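Local coordinates for protein sortase B (Streptococcus pyogenes, PDB 3PSQ) that is a class B sortase involved in pilus assembly, a cell-surface enzyme of the cysteine transpeptidase family that probably works through an acyl-thioester intermediate, at residues P50-Q53 and E59-N62; A94-G99 and C190-T195; A143-L148 and K167-Q172; L147-I152 and R198-G203. One frame throughout, in Å; residues are numbered along the deposited sequence.

In the fold
A sortase domain built on one mixed sheet carries all four contacts. Contact 1, at a zinc site of its own, comes first along the chain and closes before contact 2 opens; their centres lie about 16 Å apart, and I61 packs on H95. Contact 3 is nested in the long excursion that contact 2 closes. It shares L147 and L148 with contact 4, whose centre is about 7 Å from its own. Contacts 2 and 4 interleave along the sequence and meet where C190 packs on R198. Contacts 1 and 3 are most distant, about 24 Å between centres. Contact 2, with R198 of contact 4 beside it, thus gathers the predicted catalytic residues H95, C190 and R198 from separate parts of the chain.

Contact 1: residues P50-Q53 and E59-N62; sequences PIVQ and EYIN. With ZN (zinc ion), chain P.
V52 sets one methyl, CG2, over the centre of one face of the Y60 ring, and this single CH-pi contact makes up most of the meeting between P50-Q53 and E59-N62. The methyl lies only 4° off the ring normal through the centroid, so all six ring carbons are at nearly equal range; V52 CG2 to Y60 CG is 3.7 Å. With CG1 anti to the carbonyl carbon (chi1 -70°), CG2 falls between the backbone N and the carbonyl carbon and points at the ring. The hydroxyl end of Y60 is held by hydrogen bonds with D35 and N33, which help fix the rotation of the ring. Beside it, the extended E59 binds a zinc ion through OE2 at 1.9 Å. D35 and E55 join the same metal, with a water whose oxygen is 2.0 Å from the zinc. Because D35 binds both the zinc and the Y60 hydroxyl, the buried ring is tied to the metal site. Strand 48-53 pairs antiparallel with strand 36-41, where V36 touches V52, and parallel with strand 76-77, where F76 does; Y60 covers the valine from the loop that connects strands 48-53 and 76-77.

Contact 2: residues A94-G99 and C190-T195; sequences AHHMAG and CEDMTT. With ZN (zinc ion), chain L; ZN (zinc ion), chain R; ACY (acetic acid), chain H; EDO (1,2-ethanediol), chain E.
H96, C190 and D192 converge on one zinc ion, and the metal does the work of joining A94-G99 to C190-T195. The compact part is this cluster: H96 ND1 at 2.0 Å, C190 SG at 2.3 Å and D192 OD1 at 1.9 Å from the zinc, with a water oxygen as fourth ligand. The sulfur reaches the metal by standing between its own backbone N and carbonyl carbon (chi1 60°). The carboxylate of D192 comes to the edge of the H96 imidazole, the two planes turned 57° apart, and D192 OD2 lies 3.2 Å from H96 CE1; N100 hydrogen-bonds that oxygen. H96 and D192 are themselves on the solvent side. Looser still is the rest of the type I turn from E191 to T194, whose exposed M193 and T194 do not meet the other segment. Next to the first site, H95, the N-cap of helix 96-102, binds a second zinc through ND1 at 1.9 Å, shared with an acetate probably from the crystallisation liquor. H96 N donates to that acetate. H95 and C190 are the predicted catalytic pair; with its sulfur bound to zinc, C190 would probably be hindered from attacking a substrate, consistent with a metal-blocked site.

Contact 3: residues A143-L148 and K167-Q172; sequences AFDSLL and KQKSVQ
D145 and K169 reach toward each other from opposite directions, one from the loop after strand 130-142, the other from the turn before strand 170-173. They meet in a long salt bridge, D145 OD2 to K169 NZ at 3.7 Å, and K169 CD comes almost as near to the same oxygen. The aspartate is the more firmly placed partner. Its carboxylate is swung out opposite the backbone N (chi1 -165°), which carries OD1 back over the following turn. There D145 OD1 accepts from two amides: L147 N at 2.9 Å, nearly in line with the C-O bond, and L148 N at 3.0 Å, from well above the carboxylate plane. H165 also bonds OD1, and T141 takes OD2. K169 lies against I139 and T141 of strand 130-142; beyond CG its chain is extended until chi4 (-147°), which turns the ammonium toward OD2. The long salt bridge probably adds only modestly to a carboxylate already held by backbone amides and by the side chains of H165 and T141. The bond from L147 N makes an Asx turn and that from L148 N an Asx motif, in the loop that leads from strand 130-142 to helix 151-155 of the sortase domain.

Contact 4: residues L147-I152 and R198-G203; sequences LLFNPI and RIIVIG
Apolar packing of a loop on a strand joins L147-I152 to R198-G203, with the loop ahead of helix 151-155 laid on one face of strand 197-205. I200 is the centre of it. Its CD1 methyl wedges between two neighbours, touching L148 CB at 3.6 Å and F149 CZ at 3.8 Å. The extended side chain (chi2 178°) carries that methyl away from the strand to reach both. The ring of F149 uses its far end: CZ also meets R198 CB at 3.6 Å and R198 CG at 3.7 Å, so the phenyl bridges two strand residues two positions apart. Both meet the ring obliquely. R198 itself turns sharply at chi2 (-75°), sending its guanidinium away from the phenyl at 70° to the ring plane, beyond the aliphatic part that F149 supports. L91 and Y93 of strand 89-93 and S188 of strand 184-190 pack round the phenyl as well. In the loop, N150 caps the following helix, its OD1 accepting from I152 N at 2.9 Å. The chemistry divides along R198: the hydrophobic stem is packed on F149, whereas the charged head reaches the side of C190. R198 is the predicted transition-state stabiliser, so the phenyl contact probably helps hold the stem while the guanidinium lies beside C190, the predicted nucleophile.

Contact 1: residues P50-Q53 and E59-N62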
loop_
_atom_site.group_PDB
_atom_site.type_symbol
_atom_site.label_atom_id
_atom_site.label_comp_id
_atom_site.label_asym_id
_atom_site.label_seq_id
_atom_site.Cartn_x
_atom_site.Cartn_y
_atom_site.Cartn_z
ATOM N N PRO A 50 -8.263 7.127 5.514
ATOM C CA PRO A 50 -8.087 6.242 6.650
ATOM C C PRO A 50 -7.863 4.804 6.153
ATOM O O PRO A 50 -8.348 4.441 5.070
ATOM C CB PRO A 50 -9.417 6.365 7.399
ATOM C CG PRO A 50 -10.465 6.686 6.248
ATOM C CD PRO A 50 -9.683 7.530 5.295
ATOM N N ILE A 51 -7.096 4.015 6.913
ATOM C CA ILE A 51 -6.708 2.631 6.526
ATOM C C ILE A 51 -7.180 1.708 7.620
ATOM O O ILE A 51 -7.038 2.011 8.794
ATOM C CB ILE A 51 -5.171 2.453 6.379
ATOM C CG1 ILE A 51 -4.580 3.445 5.339
ATOM C CG2 ILE A 51 -4.801 1.019 6.018
ATOM C CD1 ILE A 51 -5.100 3.317 3.876
ATOM N N VAL A 52 -7.756 0.577 7.228
ATOM C CA VAL A 52 -8.133 -0.429 8.197
ATOM C C VAL A 52 -7.232 -1.633 8.076
ATOM O O VAL A 52 -6.577 -1.839 7.047
ATOM C CB VAL A 52 -9.593 -0.912 8.024
ATOM C CG1 VAL A 52 -10.565 0.184 8.418
ATOM C CG2 VAL A 52 -9.827 -1.415 6.587
ATOM N N GLN A 53 -7.235 -2.447 9.130
ATOM C CA GLN A 53 -6.724 -3.793 9.010
ATOM C C GLN A 53 -7.807 -4.764 9.432
ATOM O O GLN A 53 -8.359 -4.647 10.542
ATOM C CB GLN A 53 -5.495 -4.022 9.881
ATOM C CG GLN A 53 -4.991 -5.480 9.812
ATOM C CD GLN A 53 -3.798 -5.705 10.716
ATOM O OE1 GLN A 53 -3.926 -5.664 11.936
ATOM N NE2 GLN A 53 -2.631 -5.936 10.121
ATOM N N GLU A 59 -12.290 -9.485 4.329
ATOM C CA GLU A 59 -13.226 -8.736 5.150
ATOM C C GLU A 59 -13.724 -7.367 4.609
ATOM O O GLU A 59 -14.911 -7.005 4.786
ATOM C CB GLU A 59 -12.675 -8.577 6.582
ATOM C CG GLU A 59 -13.516 -7.626 7.512
ATOM C CD GLU A 59 -12.882 -7.478 8.880
ATOM O OE1 GLU A 59 -11.734 -7.936 9.038
ATOM O OE2 GLU A 59 -13.496 -6.893 9.794
ATOM N N TYR A 60 -12.831 -6.633 3.973
ATOM C CA TYR A 60 -13.140 -5.298 3.492
ATOM C C TYR A 60 -13.474 -5.203 1.998
ATOM O O TYR A 60 -13.490 -4.117 1.451
ATOM C CB TYR A 60 -12.047 -4.254 3.923
ATOM C CG TYR A 60 -12.245 -3.900 5.380
ATOM C CD1 TYR A 60 -13.154 -2.943 5.750
ATOM C CD2 TYR A 60 -11.613 -4.625 6.395
ATOM C CE1 TYR A 60 -13.413 -2.687 7.081
ATOM C CE2 TYR A 60 -11.852 -4.355 7.736
ATOM C CZ TYR A 60 -12.755 -3.385 8.068
ATOM O OH TYR A 60 -13.036 -3.084 9.388
ATOM N N ILE A 61 -13.740 -6.323 1.338
ATOM C CA ILE A 61 -14.341 -6.272 -0.011
ATOM C C ILE A 61 -15.664 -5.480 -0.048
ATOM O O ILE A 61 -15.847 -4.659 -0.914
ATOM C CB ILE A 61 -14.604 -7.693 -0.592
ATOM C CG1 ILE A 61 -13.294 -8.453 -0.829
ATOM C CG2 ILE A 61 -15.468 -7.623 -1.862
ATOM C CD1 ILE A 61 -13.489 -9.947 -0.984
ATOM N N ASN A 62 -16.552 -5.681 0.919
ATOM C CA ASN A 62 -17.880 -5.056 0.925
ATOM C C ASN A 62 -18.165 -4.435 2.310
ATOM O O ASN A 62 -19.296 -4.472 2.847
ATOM C CB ASN A 62 -18.969 -6.113 0.608
ATOM C CG ASN A 62 -19.116 -6.395 -0.888
ATOM O OD1 ASN A 62 -18.923 -7.530 -1.341
ATOM N ND2 ASN A 62 -19.467 -5.365 -1.664
HETATM ZN ZN ZN P . -12.589 -6.557 11.491
HETATM O O HOH W 1 -14.047 -6.063 12.836
#

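Contact 2: residues A94-G99 and C190-T195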
loop_
_atom_site.group_PDB
_atom_site.type_symbol
_atom_site.label_atom_id
_atom_site.label_comp_id
_atom_site.label_asym_id
_atom_site.label_seq_id
_atom_site.Cartn_x
_atom_site.Cartn_y
_atom_site.Cartn_z
ATOM N N ALA A 94 -6.094 -2.914 -2.070
ATOM C CA ALA A 94 -7.540 -2.710 -2.319
ATOM C C ALA A 94 -8.014 -3.769 -3.289
ATOM O O ALA A 94 -7.325 -4.059 -4.257
ATOM C CB ALA A 94 -7.856 -1.281 -2.857
ATOM N N HIS A 95 -9.155 -4.391 -2.990
ATOM C CA HIS A 95 -9.794 -5.284 -3.941
ATOM C C HIS A 95 -10.352 -4.498 -5.133
ATOM O O HIS A 95 -10.272 -3.264 -5.192
ATOM C CB HIS A 95 -10.900 -6.104 -3.249
ATOM C CG HIS A 95 -10.361 -7.202 -2.388
ATOM N ND1 HIS A 95 -9.995 -8.432 -2.898
ATOM C CD2 HIS A 95 -10.109 -7.254 -1.057
ATOM C CE1 HIS A 95 -9.542 -9.192 -1.918
ATOM N NE2 HIS A 95 -9.580 -8.494 -0.800
ATOM N N HIS A 96 -10.904 -5.219 -6.098
ATOM C CA HIS A 96 -11.278 -4.600 -7.364
ATOM C C HIS A 96 -12.102 -3.323 -7.242
ATOM O O HIS A 96 -11.752 -2.303 -7.853
ATOM C CB HIS A 96 -11.996 -5.634 -8.259
ATOM C CG HIS A 96 -12.735 -5.039 -9.425
ATOM N ND1 HIS A 96 -12.110 -4.707 -10.608
ATOM C CD2 HIS A 96 -14.051 -4.779 -9.611
ATOM C CE1 HIS A 96 -13.008 -4.250 -11.472
ATOM N NE2 HIS A 96 -14.194 -4.280 -10.889
ATOM N N MET A 97 -13.207 -3.351 -6.500
ATOM C CA MET A 97 -14.034 -2.150 -6.398
ATOM C C MET A 97 -13.330 -0.982 -5.687
ATOM O O MET A 97 -13.248 0.116 -6.265
ATOM C CB MET A 97 -15.421 -2.416 -5.770
ATOM C CG MET A 97 -16.371 -3.274 -6.635
ATOM S SD MET A 97 -16.822 -2.518 -8.244
ATOM C CE MET A 97 -16.831 -0.751 -7.801
ATOM N N ALA A 98 -12.867 -1.205 -4.445
ATOM C CA ALA A 98 -12.139 -0.195 -3.705
ATOM C C ALA A 98 -10.903 0.318 -4.451
ATOM O O ALA A 98 -10.516 1.471 -4.296
ATOM C CB ALA A 98 -11.746 -0.686 -2.331
ATOM N N GLY A 99 -10.282 -0.535 -5.254
ATOM C CA GLY A 99 -9.113 -0.128 -5.988
ATOM C C GLY A 99 -9.500 0.861 -7.074
ATOM O O GLY A 99 -8.863 1.921 -7.211
ATOM N N CYS A 190 -5.706 -4.028 -8.420
ATOM C CA CYS A 190 -5.753 -4.600 -9.757
ATOM C C CYS A 190 -5.402 -3.589 -10.857
ATOM O O CYS A 190 -5.401 -2.382 -10.658
ATOM C CB CYS A 190 -7.136 -5.170 -10.032
ATOM S SG CYS A 190 -8.455 -3.941 -9.942
ATOM N N GLU A 191 -5.098 -4.115 -12.029
ATOM C CA GLU A 191 -5.003 -3.293 -13.211
ATOM C C GLU A 191 -5.830 -4.014 -14.282
ATOM O O GLU A 191 -5.316 -4.894 -14.969
ATOM C CB GLU A 191 -3.535 -3.135 -13.608
ATOM C CG GLU A 191 -3.251 -2.053 -14.623
ATOM C CD GLU A 191 -1.904 -1.397 -14.369
ATOM O OE1 GLU A 191 -0.954 -2.129 -13.963
ATOM O OE2 GLU A 191 -1.795 -0.152 -14.569
ATOM N N ASP A 192 -7.112 -3.657 -14.397
ATOM C CA ASP A 192 -8.073 -4.403 -15.250
ATOM C C ASP A 192 -7.804 -4.387 -16.763
ATOM O O ASP A 192 -8.582 -4.975 -17.520
ATOM C CB ASP A 192 -9.520 -3.940 -15.030
ATOM C CG ASP A 192 -9.948 -4.024 -13.586
ATOM O OD1 ASP A 192 -9.741 -5.082 -12.924
ATOM O OD2 ASP A 192 -10.492 -3.006 -13.107
ATOM N N MET A 193 -6.739 -3.719 -17.211
ATOM C CA MET A 193 -6.446 -3.795 -18.638
ATOM C C MET A 193 -5.545 -4.962 -19.015
ATOM O O MET A 193 -5.521 -5.335 -20.173
ATOM C CB MET A 193 -5.900 -2.479 -19.194
ATOM C CG MET A 193 -6.912 -1.315 -19.160
ATOM S SD MET A 193 -8.419 -1.567 -20.160
ATOM C CE MET A 193 -9.674 -1.837 -18.898
ATOM N N THR A 194 -4.840 -5.566 -18.056
ATOM C CA THR A 194 -3.980 -6.744 -18.364
ATOM C C THR A 194 -4.414 -8.010 -17.598
ATOM O O THR A 194 -5.178 -7.910 -16.638
ATOM C CB THR A 194 -2.441 -6.460 -18.176
ATOM O OG1 THR A 194 -2.182 -5.974 -16.853
ATOM C CG2 THR A 194 -1.957 -5.433 -19.181
ATOM N N THR A 195 -3.923 -9.185 -18.025
ATOM C CA THR A 195 -4.481 -10.467 -17.533
ATOM C C THR A 195 -4.163 -10.682 -16.054
ATOM O O THR A 195 -2.983 -10.835 -15.695
ATOM C CB THR A 195 -4.027 -11.692 -18.394
ATOM O OG1 THR A 195 -4.592 -11.590 -19.721
ATOM C CG2 THR A 195 -4.492 -13.036 -17.772
HETATM ZN ZN ZN L . -10.127 -5.031 -11.009
HETATM ZN ZN ZN R . -10.450 -9.323 -4.561
HETATM C C ACY H . -8.656 -8.061 -6.200
HETATM O O ACY H . -7.787 -8.594 -5.433
HETATM O OXT ACY H . -9.888 -8.225 -6.040
HETATM C CH3 ACY H . -8.203 -7.132 -7.302
HETATM C C1 EDO E . -7.250 0.843 -10.063
HETATM O O1 EDO E . -8.124 0.663 -11.175
HETATM C C2 EDO E . -5.824 1.124 -10.552
HETATM O O2 EDO E . -5.436 0.319 -11.692
HETATM O O HOH W 2 -9.999 -7.298 -10.918
#

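Contact 3: residues A143-L148 and K167-Q172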
loop_
_atom_site.group_PDB
_atom_site.type_symbol
_atom_site.label_atom_id
_atom_site.label_comp_id
_atom_site.label_asym_id
_atom_site.label_seq_id
_atom_site.Cartn_x
_atom_site.Cartn_y
_atom_site.Cartn_z
ATOM N N ALA A 143 -1.899 -11.329 -10.263
ATOM C CA ALA A 143 -2.456 -11.843 -9.013
ATOM C C ALA A 143 -1.616 -12.985 -8.447
ATOM O O ALA A 143 -1.742 -13.317 -7.272
ATOM C CB ALA A 143 -3.910 -12.310 -9.228
ATOM N N PHE A 144 -0.737 -13.560 -9.276
ATOM C CA PHE A 144 -0.039 -14.782 -8.893
ATOM C C PHE A 144 1.418 -14.583 -8.665
ATOM O O PHE A 144 2.153 -15.556 -8.618
ATOM C CB PHE A 144 -0.317 -15.939 -9.883
ATOM C CG PHE A 144 -1.781 -16.186 -10.060
ATOM C CD1 PHE A 144 -2.508 -16.928 -9.110
ATOM C CD2 PHE A 144 -2.469 -15.569 -11.107
ATOM C CE1 PHE A 144 -3.881 -17.057 -9.232
ATOM C CE2 PHE A 144 -3.827 -15.718 -11.242
ATOM C CZ PHE A 144 -4.538 -16.450 -10.303
ATOM N N ASP A 145 1.826 -13.315 -8.516
ATOM C CA ASP A 145 3.167 -12.962 -8.062
ATOM C C ASP A 145 3.607 -13.793 -6.850
ATOM O O ASP A 145 2.960 -13.778 -5.800
ATOM C CB ASP A 145 3.240 -11.477 -7.715
ATOM C CG ASP A 145 4.671 -10.993 -7.587
ATOM O OD1 ASP A 145 5.387 -11.511 -6.701
ATOM O OD2 ASP A 145 5.082 -10.111 -8.373
ATOM N N SER A 146 4.701 -14.528 -7.024
ATOM C CA SER A 146 5.159 -15.489 -6.007
ATOM C C SER A 146 5.797 -14.860 -4.755
ATOM O O SER A 146 6.159 -15.570 -3.812
ATOM C CB SER A 146 6.121 -16.491 -6.627
ATOM O OG SER A 146 7.326 -15.829 -6.994
ATOM N N LEU A 147 5.897 -13.540 -4.707
ATOM C CA LEU A 147 6.580 -12.923 -3.594
ATOM C C LEU A 147 5.830 -11.759 -2.935
ATOM O O LEU A 147 5.742 -11.679 -1.719
ATOM C CB LEU A 147 7.961 -12.459 -4.056
ATOM C CG LEU A 147 8.845 -11.879 -2.953
ATOM C CD1 LEU A 147 9.070 -12.950 -1.891
ATOM C CD2 LEU A 147 10.159 -11.378 -3.535
ATOM N N LEU A 148 5.290 -10.863 -3.756
ATOM C CA LEU A 148 4.955 -9.516 -3.317
ATOM C C LEU A 148 3.598 -9.366 -2.612
ATOM O O LEU A 148 3.308 -8.298 -2.064
ATOM C CB LEU A 148 5.083 -8.524 -4.491
ATOM C CG LEU A 148 6.524 -8.326 -4.964
ATOM C CD1 LEU A 148 6.580 -7.434 -6.177
ATOM C CD2 LEU A 148 7.402 -7.770 -3.838
ATOM N N LYS A 167 12.808 -5.233 -9.373
ATOM C CA LYS A 167 13.467 -4.693 -10.549
ATOM C C LYS A 167 12.963 -5.247 -11.888
ATOM O O LYS A 167 12.703 -4.488 -12.804
ATOM C CB LYS A 167 14.981 -4.900 -10.459
ATOM C CG LYS A 167 15.741 -4.003 -11.430
ATOM C CD LYS A 167 17.233 -4.334 -11.543
ATOM C CE LYS A 167 17.870 -3.609 -12.779
ATOM N NZ LYS A 167 19.385 -3.736 -12.866
ATOM N N GLN A 168 12.828 -6.559 -12.022
ATOM C CA GLN A 168 12.498 -7.169 -13.310
ATOM C C GLN A 168 11.017 -7.020 -13.676
ATOM O O GLN A 168 10.601 -7.326 -14.803
ATOM C CB GLN A 168 12.938 -8.636 -13.317
ATOM C CG GLN A 168 11.949 -9.628 -12.739
ATOM C CD GLN A 168 11.514 -10.631 -13.770
ATOM O OE1 GLN A 168 10.455 -11.261 -13.660
ATOM N NE2 GLN A 168 12.346 -10.792 -14.795
ATOM N N LYS A 169 10.214 -6.559 -12.723
ATOM C CA LYS A 169 8.795 -6.349 -12.971
ATOM C C LYS A 169 8.420 -4.878 -12.935
ATOM O O LYS A 169 7.245 -4.539 -13.009
ATOM C CB LYS A 169 7.964 -7.169 -11.980
ATOM C CG LYS A 169 8.001 -8.614 -12.365
ATOM C CD LYS A 169 7.403 -9.529 -11.364
ATOM C CE LYS A 169 7.554 -10.946 -11.876
ATOM N NZ LYS A 169 6.405 -11.785 -11.445
ATOM N N SER A 170 9.425 -4.013 -12.823
ATOM C CA SER A 170 9.190 -2.589 -12.688
ATOM C C SER A 170 9.069 -1.886 -14.026
ATOM O O SER A 170 9.806 -2.183 -14.966
ATOM C CB SER A 170 10.287 -1.936 -11.854
ATOM O OG SER A 170 10.210 -2.347 -10.488
ATOM N N VAL A 171 8.112 -0.968 -14.099
ATOM C CA VAL A 171 7.938 -0.083 -15.246
ATOM C C VAL A 171 8.720 1.217 -14.989
ATOM O O VAL A 171 9.210 1.833 -15.922
ATOM C CB VAL A 171 6.430 0.240 -15.482
ATOM C CG1 VAL A 171 6.253 1.283 -16.580
ATOM C CG2 VAL A 171 5.660 -1.021 -15.823
ATOM N N GLN A 172 8.778 1.644 -13.724
ATOM C CA GLN A 172 9.703 2.685 -13.294
ATOM C C GLN A 172 10.490 2.233 -12.043
ATOM O O GLN A 172 9.965 1.509 -11.196
ATOM C CB GLN A 172 8.965 3.996 -13.018
ATOM C CG GLN A 172 8.077 4.486 -14.130
ATOM C CD GLN A 172 8.839 4.898 -15.371
ATOM O OE1 GLN A 172 10.064 5.046 -15.343
ATOM N NE2 GLN A 172 8.121 5.083 -16.475
#

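Contact 4: residues L147-I152 and R198-G203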
loop_
_atom_site.group_PDB
_atom_site.type_symbol
_atom_site.label_atom_id
_atom_site.label_comp_id
_atom_site.label_asym_id
_atom_site.label_seq_id
_atom_site.Cartn_x
_atom_site.Cartn_y
_atom_site.Cartn_z
ATOM N N LEU A 147 5.897 -13.540 -4.707
ATOM C CA LEU A 147 6.580 -12.923 -3.594
ATOM C C LEU A 147 5.830 -11.759 -2.935
ATOM O O LEU A 147 5.742 -11.679 -1.719
ATOM C CB LEU A 147 7.961 -12.459 -4.056
ATOM C CG LEU A 147 8.845 -11.879 -2.953
ATOM C CD1 LEU A 147 9.070 -12.950 -1.891
ATOM C CD2 LEU A 147 10.159 -11.378 -3.535
ATOM N N LEU A 148 5.290 -10.863 -3.756
ATOM C CA LEU A 148 4.955 -9.516 -3.317
ATOM C C LEU A 148 3.598 -9.366 -2.612
ATOM O O LEU A 148 3.308 -8.298 -2.064
ATOM C CB LEU A 148 5.083 -8.524 -4.491
ATOM C CG LEU A 148 6.524 -8.326 -4.964
ATOM C CD1 LEU A 148 6.580 -7.434 -6.177
ATOM C CD2 LEU A 148 7.402 -7.770 -3.838
ATOM N N PHE A 149 2.791 -10.426 -2.603
ATOM C CA PHE A 149 1.491 -10.365 -1.910
ATOM C C PHE A 149 1.497 -11.152 -0.626
ATOM O O PHE A 149 0.464 -11.374 -0.017
ATOM C CB PHE A 149 0.317 -10.733 -2.838
ATOM C CG PHE A 149 0.208 -9.820 -4.044
ATOM C CD1 PHE A 149 -0.170 -8.505 -3.897
ATOM C CD2 PHE A 149 0.563 -10.263 -5.302
ATOM C CE1 PHE A 149 -0.227 -7.663 -4.975
ATOM C CE2 PHE A 149 0.495 -9.416 -6.396
ATOM C CZ PHE A 149 0.107 -8.109 -6.228
ATOM N N ASN A 150 2.690 -11.525 -0.174
ATOM C CA ASN A 150 2.844 -12.219 1.087
ATOM C C ASN A 150 4.012 -11.618 1.897
ATOM O O ASN A 150 5.189 -11.882 1.615
ATOM C CB ASN A 150 3.042 -13.717 0.851
ATOM C CG ASN A 150 2.983 -14.530 2.159
ATOM O OD1 ASN A 150 3.344 -14.019 3.206
ATOM N ND2 ASN A 150 2.534 -15.795 2.090
ATOM N N PRO A 151 3.689 -10.786 2.895
ATOM C CA PRO A 151 4.703 -10.137 3.730
ATOM C C PRO A 151 5.575 -11.141 4.506
ATOM O O PRO A 151 6.702 -10.846 4.874
ATOM C CB PRO A 151 3.871 -9.284 4.702
ATOM C CG PRO A 151 2.549 -9.065 3.980
ATOM C CD PRO A 151 2.320 -10.347 3.223
ATOM N N ILE A 152 5.050 -12.331 4.755
ATOM C CA ILE A 152 5.861 -13.330 5.438
ATOM C C ILE A 152 6.940 -13.840 4.490
ATOM O O ILE A 152 8.106 -13.934 4.879
ATOM C CB ILE A 152 4.991 -14.441 6.018
ATOM C CG1 ILE A 152 4.162 -13.876 7.178
ATOM C CG2 ILE A 152 5.849 -15.599 6.476
ATOM C CD1 ILE A 152 3.019 -14.857 7.661
ATOM N N ARG A 198 -1.865 -6.814 -11.789
ATOM C CA ARG A 198 -1.779 -6.052 -10.523
ATOM C C ARG A 198 -0.767 -4.922 -10.651
ATOM O O ARG A 198 0.268 -5.071 -11.293
ATOM C CB ARG A 198 -1.449 -6.931 -9.301
ATOM C CG ARG A 198 -2.416 -8.065 -8.993
ATOM C CD ARG A 198 -3.707 -7.579 -8.374
ATOM N NE ARG A 198 -4.640 -8.675 -8.089
ATOM C CZ ARG A 198 -5.615 -9.085 -8.902
ATOM N NH1 ARG A 198 -5.795 -8.487 -10.081
ATOM N NH2 ARG A 198 -6.446 -10.079 -8.541
ATOM N N ILE A 199 -1.075 -3.788 -10.049
ATOM C CA ILE A 199 -0.080 -2.756 -9.947
ATOM C C ILE A 199 0.435 -2.648 -8.502
ATOM O O ILE A 199 -0.345 -2.736 -7.551
ATOM C CB ILE A 199 -0.603 -1.373 -10.460
ATOM C CG1 ILE A 199 0.526 -0.346 -10.409
ATOM C CG2 ILE A 199 -1.831 -0.936 -9.665
ATOM C CD1 ILE A 199 0.236 0.959 -11.131
ATOM N N ILE A 200 1.744 -2.443 -8.342
ATOM C CA ILE A 200 2.297 -2.166 -7.020
ATOM C C ILE A 200 3.181 -0.919 -7.102
ATOM O O ILE A 200 4.042 -0.835 -7.983
ATOM C CB ILE A 200 3.171 -3.347 -6.498
ATOM C CG1 ILE A 200 2.365 -4.652 -6.480
ATOM C CG2 ILE A 200 3.742 -3.024 -5.129
ATOM C CD1 ILE A 200 3.133 -5.891 -6.039
ATOM N N VAL A 201 2.940 0.035 -6.204
ATOM C CA VAL A 201 3.839 1.141 -5.935
ATOM C C VAL A 201 4.508 0.876 -4.584
ATOM O O VAL A 201 3.842 0.750 -3.531
ATOM C CB VAL A 201 3.111 2.485 -5.874
ATOM C CG1 VAL A 201 4.067 3.602 -5.404
ATOM C CG2 VAL A 201 2.515 2.851 -7.247
ATOM N N ILE A 202 5.829 0.741 -4.618
ATOM C CA ILE A 202 6.588 0.413 -3.407
ATOM C C ILE A 202 7.575 1.520 -3.008
ATOM O O ILE A 202 8.211 2.144 -3.862
ATOM C CB ILE A 202 7.292 -0.955 -3.546
ATOM C CG1 ILE A 202 8.150 -1.243 -2.324
ATOM C CG2 ILE A 202 8.175 -0.961 -4.750
ATOM C CD1 ILE A 202 8.404 -2.707 -2.167
ATOM N N GLY A 203 7.666 1.789 -1.709
ATOM C CA GLY A 203 8.675 2.699 -1.209
ATOM C C GLY A 203 9.451 2.186 0.001
ATOM O O GLY A 203 9.093 1.169 0.610
#